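Local coordinates for putative Lipoprotein (Shewanella oneidensis, PDB 3U24) that is of unknown function but binds zinc and calcium and is probably related to the zincin-like metallopeptidases, at residues A[410-415]-A[446-451]; A[435-440]-A[553-558]; A[402-407]-A[459-464]; A[533-538]-A[544-549]. One frame throughout, in Å; residues are numbered along the deposited sequence.

Contact 1 of 4, residues A[410-415]-A[446-451]; sequences AIPGHY and ERMMLE. With ZN (zinc ion), chain F.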
loop_
_atom_site.group_PDB
_atom_site.type_symbol
_atom_site.label_atom_id
_atom_site.label_comp_id
_atom_site.label_asym_id
_atom_site.label_seq_id
_atom_site.Cartn_x
_atom_site.Cartn_y
_atom_site.Cartn_z
ATOM N N ALA A 410 13.137 8.013 3.237
ATOM C CA ALA A 410 14.544 7.709 3.060
ATOM C C ALA A 410 15.244 7.405 4.387
ATOM O O ALA A 410 15.568 6.256 4.673
ATOM C CB ALA A 410 15.246 8.852 2.311
ATOM N N ILE A 411 15.497 8.410 5.204
ATOM C CA ILE A 411 16.357 8.183 6.347
ATOM C C ILE A 411 15.805 8.799 7.606
ATOM O O ILE A 411 15.605 9.988 7.642
ATOM C CB ILE A 411 17.780 8.702 6.018
ATOM C CG1 ILE A 411 18.535 7.537 5.346
ATOM C CG2 ILE A 411 18.482 9.200 7.285
ATOM C CD1 ILE A 411 19.489 7.913 4.252
ATOM N N PRO A 412 15.519 7.986 8.642
ATOM C CA PRO A 412 15.676 6.570 8.791
ATOM C C PRO A 412 14.382 5.771 8.537
ATOM O O PRO A 412 14.185 4.702 9.141
ATOM C CB PRO A 412 16.079 6.454 10.241
ATOM C CG PRO A 412 15.239 7.466 10.912
ATOM C CD PRO A 412 15.173 8.614 9.928
ATOM N N GLY A 413 13.539 6.262 7.625
ATOM C CA GLY A 413 12.294 5.566 7.265
ATOM C C GLY A 413 12.416 4.401 6.274
ATOM O O GLY A 413 13.220 3.438 6.478
ATOM N N HIS A 414 11.651 4.471 5.174
ATOM C CA HIS A 414 11.553 3.289 4.294
ATOM C C HIS A 414 12.843 2.740 3.817
ATOM O O HIS A 414 13.013 1.533 3.836
ATOM C CB HIS A 414 10.672 3.536 3.090
ATOM C CG HIS A 414 9.232 3.608 3.419
ATOM N ND1 HIS A 414 8.646 2.755 4.287
ATOM C CD2 HIS A 414 8.247 4.458 2.977
ATOM C CE1 HIS A 414 7.354 3.078 4.392
ATOM N NE2 HIS A 414 7.110 4.082 3.545
ATOM N N TYR A 415 13.772 3.571 3.366
ATOM C CA TYR A 415 14.997 3.012 2.755
ATOM C C TYR A 415 15.826 2.296 3.821
ATOM O O TYR A 415 16.308 1.167 3.590
ATOM C CB TYR A 415 15.835 4.067 2.024
ATOM C CG TYR A 415 17.183 3.574 1.533
ATOM C CD1 TYR A 415 17.270 2.696 0.495
ATOM C CD2 TYR A 415 18.384 3.990 2.134
ATOM C CE1 TYR A 415 18.482 2.225 0.051
ATOM C CE2 TYR A 415 19.604 3.534 1.681
ATOM C CZ TYR A 415 19.640 2.634 0.632
ATOM O OH TYR A 415 20.857 2.141 0.110
ATOM N N GLU A 446 9.195 9.775 11.830
ATOM C CA GLU A 446 8.929 11.195 11.810
ATOM C C GLU A 446 8.849 11.744 13.259
ATOM O O GLU A 446 9.506 12.724 13.619
ATOM C CB GLU A 446 7.630 11.487 11.050
ATOM C CG GLU A 446 7.512 10.798 9.697
ATOM C CD GLU A 446 6.084 10.763 9.153
ATOM O OE1 GLU A 446 5.167 11.254 9.843
ATOM O OE2 GLU A 446 5.873 10.237 8.035
ATOM N N ARG A 447 8.082 11.067 14.087
ATOM C CA ARG A 447 7.898 11.497 15.450
ATOM C C ARG A 447 9.198 11.375 16.250
ATOM O O ARG A 447 9.629 12.319 16.926
ATOM C CB ARG A 447 6.739 10.705 16.056
ATOM C CG ARG A 447 6.607 10.720 17.560
ATOM C CD ARG A 447 6.104 12.008 18.125
ATOM N NE ARG A 447 4.716 12.231 17.707
ATOM C CZ ARG A 447 3.829 13.023 18.328
ATOM N NH1 ARG A 447 4.163 13.702 19.447
ATOM N NH2 ARG A 447 2.597 13.112 17.807
HETATM N N MSE A 448 9.827 10.211 16.148
HETATM C CA MSE A 448 11.080 9.929 16.860
HETATM C C MSE A 448 12.150 10.956 16.480
HETATM O O MSE A 448 12.792 11.491 17.352
HETATM C CB MSE A 448 11.546 8.508 16.540
HETATM C CG MSE A 448 12.807 8.070 17.233
HETATM SE SE MSE A 448 14.344 8.576 16.144
HETATM C CE MSE A 448 14.078 7.327 14.634
HETATM N N MSE A 449 12.336 11.249 15.191
HETATM C CA MSE A 449 13.353 12.275 14.802
HETATM C C MSE A 449 13.118 13.656 15.433
HETATM O O MSE A 449 14.062 14.275 15.890
HETATM C CB MSE A 449 13.429 12.459 13.291
HETATM C CG MSE A 449 13.942 11.246 12.582
HETATM SE SE MSE A 449 15.896 11.114 12.706
HETATM C CE MSE A 449 16.320 12.244 11.105
ATOM N N LEU A 450 11.869 14.116 15.437
ATOM C CA LEU A 450 11.554 15.379 16.056
ATOM C C LEU A 450 11.757 15.304 17.556
ATOM O O LEU A 450 12.338 16.227 18.153
ATOM C CB LEU A 450 10.124 15.839 15.751
ATOM C CG LEU A 450 9.733 16.262 14.334
ATOM C CD1 LEU A 450 8.321 16.856 14.340
ATOM C CD2 LEU A 450 10.667 17.288 13.815
ATOM N N GLU A 451 11.301 14.220 18.174
ATOM C CA GLU A 451 11.505 14.057 19.633
ATOM C C GLU A 451 12.982 14.100 19.998
ATOM O O GLU A 451 13.328 14.611 21.078
ATOM C CB GLU A 451 10.905 12.754 20.176
ATOM C CG GLU A 451 9.374 12.690 20.168
ATOM C CD GLU A 451 8.815 11.387 20.724
ATOM O OE1 GLU A 451 9.585 10.398 20.884
ATOM O OE2 GLU A 451 7.592 11.350 21.016
HETATM ZN ZN ZN F . 5.309 5.243 3.549
HETATM O O HOH W 1 5.149 6.029 1.568
#

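Contact 2 of 4, residues A[435-440]-A[553-558]; sequences GAMVEG and EKFLSY. With ZN (zinc ion), chain F.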
loop_
_atom_site.group_PDB
_atom_site.type_symbol
_atom_site.label_atom_id
_atom_site.label_comp_id
_atom_site.label_asym_id
_atom_site.label_seq_id
_atom_site.Cartn_x
_atom_site.Cartn_y
_atom_site.Cartn_z
ATOM N N GLY A 435 2.331 -4.763 5.560
ATOM C CA GLY A 435 2.314 -3.364 5.173
ATOM C C GLY A 435 2.190 -2.425 6.364
ATOM O O GLY A 435 2.788 -1.343 6.381
ATOM N N ALA A 436 1.424 -2.820 7.367
ATOM C CA ALA A 436 1.277 -1.985 8.556
ATOM C C ALA A 436 2.616 -1.733 9.238
ATOM O O ALA A 436 2.832 -0.663 9.747
ATOM C CB ALA A 436 0.324 -2.634 9.548
HETATM N N MSE A 437 3.484 -2.750 9.325
HETATM C CA MSE A 437 4.798 -2.591 9.978
HETATM C C MSE A 437 5.654 -1.644 9.161
HETATM O O MSE A 437 6.236 -0.747 9.711
HETATM C CB MSE A 437 5.502 -3.950 10.171
HETATM C CG MSE A 437 6.915 -3.885 10.785
HETATM SE SE MSE A 437 8.274 -3.504 9.405
HETATM C CE MSE A 437 9.838 -3.310 10.615
ATOM N N VAL A 438 5.659 -1.812 7.835
ATOM C CA VAL A 438 6.521 -1.056 6.929
ATOM C C VAL A 438 6.131 0.412 6.962
ATOM O O VAL A 438 6.965 1.316 7.188
ATOM C CB VAL A 438 6.453 -1.652 5.491
ATOM C CG1 VAL A 438 7.020 -0.687 4.423
ATOM C CG2 VAL A 438 7.101 -3.055 5.468
ATOM N N GLU A 439 4.847 0.665 6.850
ATOM C CA GLU A 439 4.368 2.040 6.941
ATOM C C GLU A 439 4.447 2.598 8.364
ATOM O O GLU A 439 4.842 3.758 8.538
ATOM C CB GLU A 439 2.942 2.172 6.406
ATOM C CG GLU A 439 2.905 2.165 4.904
ATOM C CD GLU A 439 3.720 3.310 4.282
ATOM O OE1 GLU A 439 3.907 4.389 4.929
ATOM O OE2 GLU A 439 4.151 3.128 3.119
ATOM N N GLY A 440 4.038 1.803 9.359
ATOM C CA GLY A 440 4.111 2.238 10.757
ATOM C C GLY A 440 5.511 2.679 11.162
ATOM O O GLY A 440 5.671 3.684 11.839
ATOM N N GLU A 553 17.694 -1.140 16.161
ATOM C CA GLU A 553 18.383 -2.142 15.341
ATOM C C GLU A 553 17.811 -3.543 15.553
ATOM O O GLU A 553 17.685 -4.340 14.617
ATOM C CB GLU A 553 19.892 -2.119 15.608
ATOM C CG GLU A 553 20.529 -0.860 15.012
ATOM C CD GLU A 553 21.967 -0.613 15.421
ATOM O OE1 GLU A 553 22.625 -1.525 15.979
ATOM O OE2 GLU A 553 22.465 0.507 15.172
ATOM N N LYS A 554 17.428 -3.835 16.775
ATOM C CA LYS A 554 16.831 -5.126 17.052
ATOM C C LYS A 554 15.431 -5.183 16.418
ATOM O O LYS A 554 15.069 -6.203 15.793
ATOM C CB LYS A 554 16.763 -5.366 18.554
ATOM C CG LYS A 554 16.148 -6.701 18.947
ATOM C CD LYS A 554 17.121 -7.866 18.800
ATOM C CE LYS A 554 16.640 -9.094 19.579
ATOM N NZ LYS A 554 16.984 -10.339 18.823
ATOM N N PHE A 555 14.662 -4.094 16.560
ATOM C CA PHE A 555 13.343 -4.009 15.910
ATOM C C PHE A 555 13.426 -4.249 14.419
ATOM O O PHE A 555 12.611 -4.993 13.877
ATOM C CB PHE A 555 12.647 -2.679 16.186
ATOM C CG PHE A 555 11.260 -2.604 15.624
ATOM C CD1 PHE A 555 10.197 -3.088 16.331
ATOM C CD2 PHE A 555 11.033 -2.077 14.379
ATOM C CE1 PHE A 555 8.921 -3.034 15.832
ATOM C CE2 PHE A 555 9.752 -1.984 13.865
ATOM C CZ PHE A 555 8.705 -2.507 14.586
ATOM N N LEU A 556 14.406 -3.646 13.757
ATOM C CA LEU A 556 14.505 -3.745 12.325
ATOM C C LEU A 556 15.106 -5.072 11.855
ATOM O O LEU A 556 15.124 -5.326 10.658
ATOM C CB LEU A 556 15.316 -2.596 11.749
ATOM C CG LEU A 556 14.782 -1.193 11.994
ATOM C CD1 LEU A 556 15.855 -0.146 11.774
ATOM C CD2 LEU A 556 13.549 -0.948 11.122
ATOM N N SER A 557 15.520 -5.944 12.759
ATOM C CA SER A 557 16.302 -7.126 12.358
ATOM C C SER A 557 15.408 -8.248 11.886
ATOM O O SER A 557 15.886 -9.139 11.246
ATOM C CB SER A 557 17.189 -7.659 13.505
ATOM O OG SER A 557 16.419 -8.112 14.616
ATOM N N TYR A 558 14.112 -8.186 12.163
ATOM C CA TYR A 558 13.180 -9.241 11.784
ATOM C C TYR A 558 12.582 -9.050 10.383
ATOM O O TYR A 558 11.891 -9.936 9.877
ATOM C CB TYR A 558 12.047 -9.291 12.825
ATOM C CG TYR A 558 12.547 -9.621 14.211
ATOM C CD1 TYR A 558 12.688 -10.939 14.610
ATOM C CD2 TYR A 558 12.925 -8.641 15.085
ATOM C CE1 TYR A 558 13.153 -11.262 15.856
ATOM C CE2 TYR A 558 13.397 -8.954 16.344
ATOM C CZ TYR A 558 13.493 -10.260 16.722
ATOM O OH TYR A 558 13.978 -10.594 17.967
HETATM ZN ZN ZN F . 5.309 5.243 3.549
HETATM O O HOH W 1 5.149 6.029 1.568
#

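Contact 3 of 4, residues A[402-407]-A[459-464]; sequences LQILNI and PEMWLM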
loop_
_atom_site.group_PDB
_atom_site.type_symbol
_atom_site.label_atom_id
_atom_site.label_comp_id
_atom_site.label_asym_id
_atom_site.label_seq_id
_atom_site.Cartn_x
_atom_site.Cartn_y
_atom_site.Cartn_z
ATOM N N LEU A 402 8.612 18.836 3.333
ATOM C CA LEU A 402 9.592 18.172 2.497
ATOM C C LEU A 402 10.656 17.412 3.332
ATOM O O LEU A 402 11.096 16.357 2.950
ATOM C CB LEU A 402 10.246 19.183 1.556
ATOM C CG LEU A 402 11.261 18.605 0.564
ATOM C CD1 LEU A 402 10.651 17.419 -0.220
ATOM C CD2 LEU A 402 11.827 19.697 -0.347
ATOM N N GLN A 403 11.021 17.958 4.496
ATOM C CA GLN A 403 11.999 17.338 5.373
ATOM C C GLN A 403 11.366 16.092 6.032
ATOM O O GLN A 403 11.935 15.006 6.029
ATOM C CB GLN A 403 12.450 18.336 6.432
ATOM C CG GLN A 403 13.191 19.574 5.916
ATOM C CD GLN A 403 13.558 20.512 7.073
ATOM O OE1 GLN A 403 14.328 20.126 7.953
ATOM N NE2 GLN A 403 12.993 21.721 7.097
ATOM N N ILE A 404 10.136 16.242 6.521
ATOM C CA ILE A 404 9.380 15.109 7.026
ATOM C C ILE A 404 9.160 14.002 5.986
ATOM O O ILE A 404 9.259 12.822 6.317
ATOM C CB ILE A 404 8.034 15.565 7.602
ATOM C CG1 ILE A 404 8.281 16.389 8.844
ATOM C CG2 ILE A 404 7.149 14.373 7.967
ATOM C CD1 ILE A 404 7.054 17.208 9.160
ATOM N N LEU A 405 8.874 14.373 4.742
ATOM C CA LEU A 405 8.761 13.378 3.659
ATOM C C LEU A 405 10.061 12.578 3.454
ATOM O O LEU A 405 10.032 11.364 3.215
ATOM C CB LEU A 405 8.384 14.038 2.314
ATOM C CG LEU A 405 8.307 13.133 1.058
ATOM C CD1 LEU A 405 7.107 12.191 1.135
ATOM C CD2 LEU A 405 8.283 13.933 -0.250
ATOM N N ASN A 406 11.186 13.266 3.507
ATOM C CA ASN A 406 12.475 12.620 3.311
ATOM C C ASN A 406 12.865 11.723 4.512
ATOM O O ASN A 406 13.535 10.721 4.325
ATOM C CB ASN A 406 13.559 13.670 3.000
ATOM C CG ASN A 406 13.400 14.282 1.603
ATOM O OD1 ASN A 406 12.917 13.619 0.662
ATOM N ND2 ASN A 406 13.809 15.579 1.464
ATOM N N ILE A 407 12.412 12.067 5.716
ATOM C CA ILE A 407 12.550 11.191 6.854
ATOM C C ILE A 407 11.746 9.915 6.619
ATOM O O ILE A 407 12.287 8.801 6.780
ATOM C CB ILE A 407 12.134 11.901 8.153
ATOM C CG1 ILE A 407 13.181 12.998 8.496
ATOM C CG2 ILE A 407 11.931 10.904 9.283
ATOM C CD1 ILE A 407 12.816 13.893 9.674
ATOM N N PRO A 459 8.871 25.607 16.591
ATOM C CA PRO A 459 7.413 25.465 16.632
ATOM C C PRO A 459 6.779 25.270 15.266
ATOM O O PRO A 459 5.856 24.486 15.147
ATOM C CB PRO A 459 6.959 26.760 17.283
ATOM C CG PRO A 459 8.120 27.170 18.134
ATOM C CD PRO A 459 9.310 26.818 17.310
ATOM N N GLU A 460 7.288 25.948 14.248
ATOM C CA GLU A 460 6.770 25.821 12.861
ATOM C C GLU A 460 6.834 24.361 12.372
ATOM O O GLU A 460 5.909 23.849 11.765
ATOM C CB GLU A 460 7.568 26.730 11.888
ATOM C CG GLU A 460 7.290 28.250 11.987
ATOM C CD GLU A 460 8.071 28.992 13.079
ATOM O OE1 GLU A 460 8.738 28.342 13.945
ATOM O OE2 GLU A 460 8.027 30.242 13.062
HETATM N N MSE A 461 7.960 23.719 12.646
HETATM C CA MSE A 461 8.215 22.348 12.248
HETATM C C MSE A 461 7.213 21.453 12.959
HETATM O O MSE A 461 6.560 20.643 12.324
HETATM C CB MSE A 461 9.656 21.946 12.606
HETATM C CG MSE A 461 9.966 20.439 12.467
HETATM SE SE MSE A 461 9.829 19.876 10.601
HETATM C CE MSE A 461 11.678 20.315 10.207
ATOM N N TRP A 462 7.066 21.616 14.261
ATOM C CA TRP A 462 6.078 20.809 14.993
ATOM C C TRP A 462 4.662 20.997 14.498
ATOM O O TRP A 462 3.908 20.026 14.357
ATOM C CB TRP A 462 6.184 21.029 16.497
ATOM C CG TRP A 462 7.332 20.213 17.044
ATOM C CD1 TRP A 462 8.694 20.452 16.892
ATOM C CD2 TRP A 462 7.255 18.966 17.785
ATOM N NE1 TRP A 462 9.428 19.472 17.470
ATOM C CE2 TRP A 462 8.624 18.551 18.027
ATOM C CE3 TRP A 462 6.222 18.182 18.255
ATOM C CZ2 TRP A 462 8.926 17.398 18.727
ATOM C CZ3 TRP A 462 6.529 17.010 18.950
ATOM C CH2 TRP A 462 7.848 16.631 19.183
ATOM N N LEU A 463 4.293 22.229 14.193
ATOM C CA LEU A 463 2.949 22.503 13.728
ATOM C C LEU A 463 2.677 21.752 12.426
ATOM O O LEU A 463 1.608 21.146 12.275
ATOM C CB LEU A 463 2.754 24.011 13.541
ATOM C CG LEU A 463 1.404 24.504 13.031
ATOM C CD1 LEU A 463 0.295 24.054 13.969
ATOM C CD2 LEU A 463 1.431 26.024 12.862
HETATM N N MSE A 464 3.648 21.800 11.504
HETATM C CA MSE A 464 3.531 21.177 10.217
HETATM C C MSE A 464 3.537 19.659 10.346
HETATM O O MSE A 464 2.750 18.994 9.690
HETATM C CB MSE A 464 4.641 21.630 9.262
HETATM C CG MSE A 464 4.553 23.078 8.796
HETATM SE SE MSE A 464 2.827 23.587 7.877
HETATM C CE MSE A 464 2.510 22.051 6.847
#

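Contact 4 of 4, residues A[533-538]-A[544-549]; sequences DFREEY and KDFDLK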
loop_
_atom_site.group_PDB
_atom_site.type_symbol
_atom_site.label_atom_id
_atom_site.label_comp_id
_atom_site.label_asym_id
_atom_site.label_seq_id
_atom_site.Cartn_x
_atom_site.Cartn_y
_atom_site.Cartn_z
ATOM N N ASP A 533 3.872 2.568 21.046
ATOM C CA ASP A 533 3.470 1.955 22.335
ATOM C C ASP A 533 4.422 0.810 22.732
ATOM O O ASP A 533 4.809 0.720 23.865
ATOM C CB ASP A 533 2.038 1.429 22.309
ATOM C CG ASP A 533 0.993 2.542 22.115
ATOM O OD1 ASP A 533 1.319 3.750 22.369
ATOM O OD2 ASP A 533 -0.162 2.180 21.701
ATOM N N PHE A 534 4.816 -0.046 21.800
ATOM C CA PHE A 534 5.825 -1.045 22.138
ATOM C C PHE A 534 7.125 -0.401 22.608
ATOM O O PHE A 534 7.713 -0.859 23.557
ATOM C CB PHE A 534 6.112 -2.000 20.975
ATOM C CG PHE A 534 7.243 -2.969 21.240
ATOM C CD1 PHE A 534 7.316 -3.666 22.449
ATOM C CD2 PHE A 534 8.202 -3.196 20.285
ATOM C CE1 PHE A 534 8.344 -4.549 22.694
ATOM C CE2 PHE A 534 9.221 -4.093 20.509
ATOM C CZ PHE A 534 9.322 -4.750 21.721
ATOM N N ARG A 535 7.559 0.672 21.962
ATOM C CA ARG A 535 8.764 1.330 22.408
ATOM C C ARG A 535 8.623 1.799 23.848
ATOM O O ARG A 535 9.515 1.551 24.673
ATOM C CB ARG A 535 9.165 2.488 21.541
ATOM C CG ARG A 535 10.447 3.093 22.054
ATOM C CD ARG A 535 10.821 4.312 21.276
ATOM N NE ARG A 535 10.108 5.485 21.735
ATOM C CZ ARG A 535 10.274 6.694 21.237
ATOM N NH1 ARG A 535 11.097 6.906 20.205
ATOM N NH2 ARG A 535 9.612 7.697 21.774
ATOM N N GLU A 536 7.520 2.466 24.159
ATOM C CA GLU A 536 7.370 2.999 25.509
ATOM C C GLU A 536 7.301 1.874 26.523
ATOM O O GLU A 536 7.793 2.016 27.611
ATOM C CB GLU A 536 6.174 3.928 25.620
ATOM C CG GLU A 536 6.276 5.214 24.779
ATOM C CD GLU A 536 7.543 6.051 25.046
ATOM O OE1 GLU A 536 7.688 6.602 26.159
ATOM O OE2 GLU A 536 8.394 6.166 24.124
ATOM N N GLU A 537 6.692 0.755 26.151
ATOM C CA GLU A 537 6.651 -0.454 26.986
ATOM C C GLU A 537 8.047 -1.040 27.234
ATOM O O GLU A 537 8.362 -1.508 28.317
ATOM C CB GLU A 537 5.760 -1.502 26.310
ATOM C CG GLU A 537 5.793 -2.868 26.972
ATOM C CD GLU A 537 4.910 -3.887 26.282
ATOM O OE1 GLU A 537 4.646 -3.773 25.075
ATOM O OE2 GLU A 537 4.483 -4.839 26.959
ATOM N N TYR A 538 8.886 -0.995 26.220
ATOM C CA TYR A 538 10.236 -1.490 26.341
ATOM C C TYR A 538 11.108 -0.554 27.185
ATOM O O TYR A 538 11.965 -1.024 27.944
ATOM C CB TYR A 538 10.823 -1.636 24.964
ATOM C CG TYR A 538 11.967 -2.579 24.831
ATOM C CD1 TYR A 538 11.741 -3.921 24.674
ATOM C CD2 TYR A 538 13.272 -2.119 24.757
ATOM C CE1 TYR A 538 12.781 -4.800 24.504
ATOM C CE2 TYR A 538 14.321 -2.988 24.569
ATOM C CZ TYR A 538 14.054 -4.326 24.444
ATOM O OH TYR A 538 15.057 -5.222 24.256
ATOM N N LYS A 544 16.766 2.322 33.157
ATOM C CA LYS A 544 18.090 2.959 33.008
ATOM C C LYS A 544 18.942 2.335 31.899
ATOM O O LYS A 544 19.800 3.005 31.340
ATOM C CB LYS A 544 18.875 2.881 34.348
ATOM N N ASP A 545 18.707 1.053 31.607
ATOM C CA ASP A 545 19.432 0.305 30.569
ATOM C C ASP A 545 18.790 0.377 29.150
ATOM O O ASP A 545 19.201 -0.359 28.232
ATOM C CB ASP A 545 19.554 -1.166 30.997
ATOM C CG ASP A 545 20.489 -1.368 32.220
ATOM O OD1 ASP A 545 20.539 -0.500 33.138
ATOM O OD2 ASP A 545 21.174 -2.414 32.252
ATOM N N PHE A 546 17.785 1.231 28.973
ATOM C CA PHE A 546 17.170 1.417 27.642
ATOM C C PHE A 546 18.155 2.114 26.723
ATOM O O PHE A 546 18.639 3.202 27.031
ATOM C CB PHE A 546 15.883 2.260 27.693
ATOM C CG PHE A 546 15.306 2.547 26.327
ATOM C CD1 PHE A 546 14.655 1.544 25.617
ATOM C CD2 PHE A 546 15.458 3.795 25.744
ATOM C CE1 PHE A 546 14.139 1.789 24.363
ATOM C CE2 PHE A 546 14.935 4.060 24.499
ATOM C CZ PHE A 546 14.274 3.056 23.799
ATOM N N ASP A 547 18.465 1.488 25.601
ATOM C CA ASP A 547 19.257 2.166 24.601
ATOM C C ASP A 547 18.443 2.326 23.297
ATOM O O ASP A 547 18.142 1.337 22.627
ATOM C CB ASP A 547 20.561 1.425 24.321
ATOM C CG ASP A 547 21.404 2.165 23.285
ATOM O OD1 ASP A 547 21.966 3.239 23.603
ATOM O OD2 ASP A 547 21.456 1.728 22.130
ATOM N N LEU A 548 18.121 3.561 22.937
ATOM C CA LEU A 548 17.332 3.805 21.729
ATOM C C LEU A 548 17.882 3.126 20.457
ATOM O O LEU A 548 17.135 2.450 19.720
ATOM C CB LEU A 548 17.111 5.317 21.480
ATOM C CG LEU A 548 16.109 5.640 20.362
ATOM C CD1 LEU A 548 14.743 5.079 20.734
ATOM C CD2 LEU A 548 16.039 7.143 20.073
ATOM N N LYS A 549 19.175 3.276 20.209
ATOM C CA LYS A 549 19.786 2.697 19.016
ATOM C C LYS A 549 19.677 1.164 18.965
ATOM O O LYS A 549 19.369 0.591 17.911
ATOM C CB LYS A 549 21.236 3.134 18.940
ATOM C CG LYS A 549 21.996 2.716 17.698
ATOM C CD LYS A 549 23.432 3.169 17.833
ATOM C CE LYS A 549 24.127 3.281 16.502
ATOM N NZ LYS A 549 25.471 3.891 16.740
#

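Contact 1 of 4, residues A[410-415]-A[446-451]
In the loop between the two zinc-binding histidines, P412 packs against M448 and M449 of the helix that also brings the metal its glutamate ligand. The end of the M449 chain lies against P412 CD, which is 3.8 Å from M449 SE. The bend at chi2 (-79°) sets this selenium beside the proline, and that at chi3 turns the methyl along it, M449 CE staying 4.0 Å from P412 CD and reaching 4.2 Å from I411 O. M448 comes in at a slant, touching with its methyl alone, CE to P412 CG at 3.9 Å. Long flexible thioether chains (both modelled as selenomethionine) fit well round a rigid ring whose preceding peptide bond is cis.

This loop belongs to the sequence HEAIPGH, probably a variant of the HExxH zincin motif, lengthened to HExxxxH: H408 lies in the last turn of helix 401-409, and after the proline turn a new helix starts at H414, with G413 at its N-cap position. The glycine psi of -125° suits a residue without a side chain. H414 NE2 binds zinc at 2.1 Å, and the coordinated water lies at the edge of the imidazole, in its plane. H408 and E439 complete the protein ligands. E446 turns away from the loop and accepts a bond from H408 ND1, a second-shell contact that fixes the rotation of that ring, while P412 O is satisfied by W441 NE1.

Contact 2 of 4, residues A[435-440]-A[553-558]
Apolar packing across the contact rests on M437, modelled as selenomethionine, whose methyl reaches the ring of F555. The two side chains come from opposite directions, and M437 CE stands 3.5 Å from F555 CE2, approaching the ring obliquely. With M437 CG anti to the backbone N (chi1 177°), a bend at chi2 (-83°) and then an extended last bond, the methyl is carried well clear of its helix. More loosely, M437 CE lies 4.4 Å from L556 CD2, and V563 and I566 of helix 563-571 close in on M437 and F555 respectively. A slim, unbranched chain is suited to reach the broad ring in this buried place.

Metal binding comes from another side of the same helix turn, two residues on. E439 grips the zinc with both oxygens, OE1 at 2.1 Å and OE2 at 2.4 Å, an uneven bidentate hold. A glutamate from a later helix joining two histidines is the ligand pattern of the gluzincins, with which this site is consistent.

Two side-chain hydrogen bonds lie within 553-558. K554 O accepts from S557 OG at 2.6 Å, the hydroxyl 17° off the carbonyl plane, and also from S557 N. K554 NZ donates to Y558 OH at 3.1 Å.

Contact 3 of 4, residues A[402-407]-A[459-464]
M461 touches both Q403 and I404, and its conformation explains how. Its CB starts off to one side of the neighbouring helix, and CG is anti to the backbone N (chi1 169°); turns at chi2 (65°) and chi3 then fold the chain round, bringing selenium and methyl against the other helix. The methyl settles on the amide head of Q403, M461 CE being 3.5 Å from Q403 OE1 and 3.7 Å from both CD and NE2. Q403 is extended beyond CG and holds this head still through two outside bonds: OE1 accepts from Y454 OH, and NE2 donates to H399 O. A glutamine thus offers a fixed flat surface while its polar atoms stay satisfied.

I404 runs past M461 in the opposite direction. Its extended CG1 branch puts CD1 4.1 Å from M461 SE, with the backbone C of M464 a little farther, at 4.4 Å from CD1. The axes of 402-407 and 459-464 come no closer than 11.1 Å, crossing at -62°, so the long I404 branch and M461 span the distance.

Helix 435-451 fills in beside this crossing, E446 meeting I404 and L450 meeting M461. Helix 319-337 packs on 402-407, N406 OD1 is bonded to Y377 of strand 376-379, and E460 pairs with K288 of helix 260-289.

Contact 4 of 4, residues A[533-538]-A[544-549]
F546 gives the contact its largest buried surface, its ring reaching across to R535 and Y538. Against Y538 the two aromatic rings meet edge to edge: F546 CD1 and CE1 each lie 4.0 Å from Y538 CD2, each ring presenting its rim near the plane of the other. The aliphatic part of R535 comes to the far end of the phenylalanine, CG lying 4.2 Å from F546 CZ in an oblique approach. Both rings also touch F551, so phenylalanine here bridges two helices with a purely apolar surface.

These residues hold together a helix-turn connection, in which helix 523-542 passes through a short 3-10 segment and swings into helix 548-555. D547 is the N-cap of the second helix, its OD2 accepting from A550 N. Aspartate does this readily, its short side chain folding back to a backbone N-H of the first turn.

R535 serves both apolar and polar neighbours. Its extended start and bend at chi3 (82°) lay CD 4.0 Å from L548 CD1, where the leucine methyl crosses the arginine chain. Side-on, R535 NE and NH2 both bind E536 OE2, at 3.0 and 3.1 Å, the oxygen only 6° out of the guanidinium plane. NH1 reaches Y444 OH and NH2 forms a salt bridge with E451, which together with the E536 grip probably limits rotation of the guanidinium.

All four contacts lie in the C-terminal part of the chain and involve mainly helices. Along the chain, contact 1 is nested within the loop closed by contact 3, contacts 1 and 2 interlock with alternating segments, and contact 4 is nested inside contact 2. Helix 435-451 serves contacts 1 and 2, whose centres are about 12 Å apart and which share the zinc and its water. Contacts 2 and 4 share helix 548-555, their centres about 15 Å apart. Centre to centre, contact 3 lies about 11 Å from contact 1, where M449 packs on I407, and contact 4 about 16 Å from it. Packing thus spreads from the zinc site to the outer helices, though contacts 3 and 4, with centres about 24 Å apart, do not touch.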